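Local atomic coordinates of S-layer domain-containing protein (Ruminiclostridium thermocellum ATCC 27405, PDB entry 4QVS), a protein that is of unknown function but contains a concanavalin A-like lectin/glucanase domain, a fold often linked to carbohydrate binding. Residues K98-T103 with I110-T115. Residues are numbered along the deposited sequence; the frame is centred on the assembly and turned at random.
Sequences KYMRLT and IKFAMT
Tyr99 and Thr115 meet through two matching torsions: Tyr99 CG (chi1 61°) and Thr115 CG2 each lie between their own backbone N and carbonyl carbon. The methyl thereby comes over one face of the phenol ring, a CH-pi contact with CG2 3.5 Å from the ring centroid and nearest to CE2. The backbones of this pair bond reciprocally: Tyr99 N donates to Thr115 O and Thr115 N to Tyr99 O, each at 3.0 Å. The same bonding joins Arg101 to Ala113 and, more tightly, Thr103 N to Lys111 O and Lys111 N to Thr103 O, both 2.7 Å. The pairing is antiparallel (173° between strand directions), and the two consecutive strands form a hairpin in a four-stranded sheet. On the other face, selenomethionines Met100 and Met114 lie side by side, SE of Met100 3.7 Å from CE of Met114. Phe112 sets CZ 4.0 Å from Met100 CG and CB 3.8 Å from Leu102 CD1, while Phe71 and Ile73 pack on Met100 and Phe75 on Leu102. Glu122 accepts from Tyr99 OH and pairs with Arg101 NH2; Arg101 NH1 salt-bridges Asp190 of the second subunit. One face is thus largely apolar, the other brings charge to the second subunit, where the two carboxylates probably offset the arginine charge.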
# COMPACT_ATOMS: atom_id res chain seq x y z
N LYS A 98 8.27 -27.49 -1.23
CA LYS A 98 8.50 -27.18 0.16
C LYS A 98 9.44 -25.97 0.16
O LYS A 98 10.65 -26.10 -0.08
CB LYS A 98 9.16 -28.34 0.88
CG LYS A 98 8.22 -29.49 1.24
CD LYS A 98 8.91 -30.44 2.23
CE LYS A 98 8.04 -31.63 2.62
NZ LYS A 98 7.78 -32.53 1.47
N TYR A 99 8.89 -24.80 0.42
CA TYR A 99 9.69 -23.59 0.30
C TYR A 99 9.00 -22.38 0.91
O TYR A 99 7.82 -22.47 1.26
CB TYR A 99 9.92 -23.27 -1.19
CG TYR A 99 8.67 -23.00 -2.05
CD1 TYR A 99 8.11 -21.71 -2.15
CD2 TYR A 99 8.08 -24.01 -2.81
CE1 TYR A 99 6.99 -21.46 -2.93
CE2 TYR A 99 6.98 -23.78 -3.60
CZ TYR A 99 6.44 -22.51 -3.66
OH TYR A 99 5.36 -22.31 -4.46
N MSE A 100 9.75 -21.28 1.01
CA MSE A 100 9.18 -19.99 1.42
C MSE A 100 9.87 -19.01 0.51
O MSE A 100 11.06 -19.14 0.23
CB MSE A 100 9.16 -19.77 2.92
CG MSE A 100 10.48 -19.26 3.46
SE MSE A 100 10.53 -19.60 5.39
CE MSE A 100 12.16 -18.60 5.31
N ARG A 101 9.10 -18.08 -0.03
CA ARG A 101 9.56 -17.17 -1.04
C ARG A 101 8.91 -15.76 -0.94
O ARG A 101 7.71 -15.65 -0.79
CB ARG A 101 9.11 -17.80 -2.32
CG ARG A 101 9.55 -17.13 -3.59
CD ARG A 101 9.31 -18.06 -4.77
NE ARG A 101 7.88 -18.42 -4.96
CZ ARG A 101 7.40 -19.00 -6.06
NH1 ARG A 101 8.20 -19.31 -7.05
NH2 ARG A 101 6.09 -19.28 -6.16
N LEU A 102 9.71 -14.71 -1.05
CA LEU A 102 9.16 -13.34 -0.96
C LEU A 102 9.20 -12.86 -2.38
O LEU A 102 10.22 -13.03 -3.05
CB LEU A 102 9.97 -12.40 -0.07
CG LEU A 102 9.45 -10.95 0.02
CD1 LEU A 102 8.20 -10.85 0.85
CD2 LEU A 102 10.51 -10.06 0.62
N THR A 103 8.08 -12.30 -2.86
CA THR A 103 8.02 -11.84 -4.20
C THR A 103 7.49 -10.39 -4.31
O THR A 103 6.73 -9.91 -3.46
CB THR A 103 7.10 -12.73 -4.99
OG1 THR A 103 5.84 -12.77 -4.34
CG2 THR A 103 7.64 -14.22 -5.05
N ILE A 110 4.17 -6.57 -2.37
CA ILE A 110 5.08 -7.69 -2.12
C ILE A 110 4.25 -8.79 -1.48
O ILE A 110 3.24 -8.52 -0.83
CB ILE A 110 6.28 -7.36 -1.19
CG1 ILE A 110 5.83 -6.88 0.18
CG2 ILE A 110 7.19 -6.34 -1.84
CD1 ILE A 110 6.94 -6.43 1.12
N LYS A 111 4.69 -10.02 -1.69
CA LYS A 111 4.01 -11.18 -1.14
C LYS A 111 4.99 -12.16 -0.57
O LYS A 111 6.04 -12.44 -1.15
CB LYS A 111 3.22 -11.90 -2.22
CG LYS A 111 2.42 -13.09 -1.69
CD LYS A 111 1.46 -13.61 -2.74
CE LYS A 111 2.24 -14.38 -3.81
NZ LYS A 111 1.45 -14.59 -5.04
N PHE A 112 4.62 -12.71 0.56
CA PHE A 112 5.41 -13.71 1.19
C PHE A 112 4.54 -14.94 1.18
O PHE A 112 3.37 -14.88 1.43
CB PHE A 112 5.80 -13.29 2.59
CG PHE A 112 6.56 -14.31 3.31
CD1 PHE A 112 7.83 -14.68 2.85
CD2 PHE A 112 6.03 -14.92 4.41
CE1 PHE A 112 8.56 -15.66 3.50
CE2 PHE A 112 6.76 -15.92 5.06
CZ PHE A 112 8.02 -16.29 4.60
N ALA A 113 5.15 -16.06 0.84
CA ALA A 113 4.45 -17.35 0.72
C ALA A 113 5.28 -18.45 1.35
O ALA A 113 6.50 -18.40 1.26
CB ALA A 113 4.21 -17.70 -0.73
N MSE A 114 4.61 -19.37 2.03
CA MSE A 114 5.21 -20.56 2.63
C MSE A 114 4.33 -21.66 2.19
O MSE A 114 3.09 -21.49 2.18
CB MSE A 114 5.14 -20.60 4.15
CG MSE A 114 5.78 -19.37 4.82
SE MSE A 114 6.29 -19.71 6.68
CE MSE A 114 7.42 -21.30 6.42
N THR A 115 4.93 -22.78 1.79
CA THR A 115 4.16 -23.94 1.39
C THR A 115 4.93 -25.22 1.65
O THR A 115 6.19 -25.28 1.67
CB THR A 115 3.73 -23.93 -0.09
OG1 THR A 115 2.82 -25.00 -0.35
CG2 THR A 115 4.88 -24.10 -1.00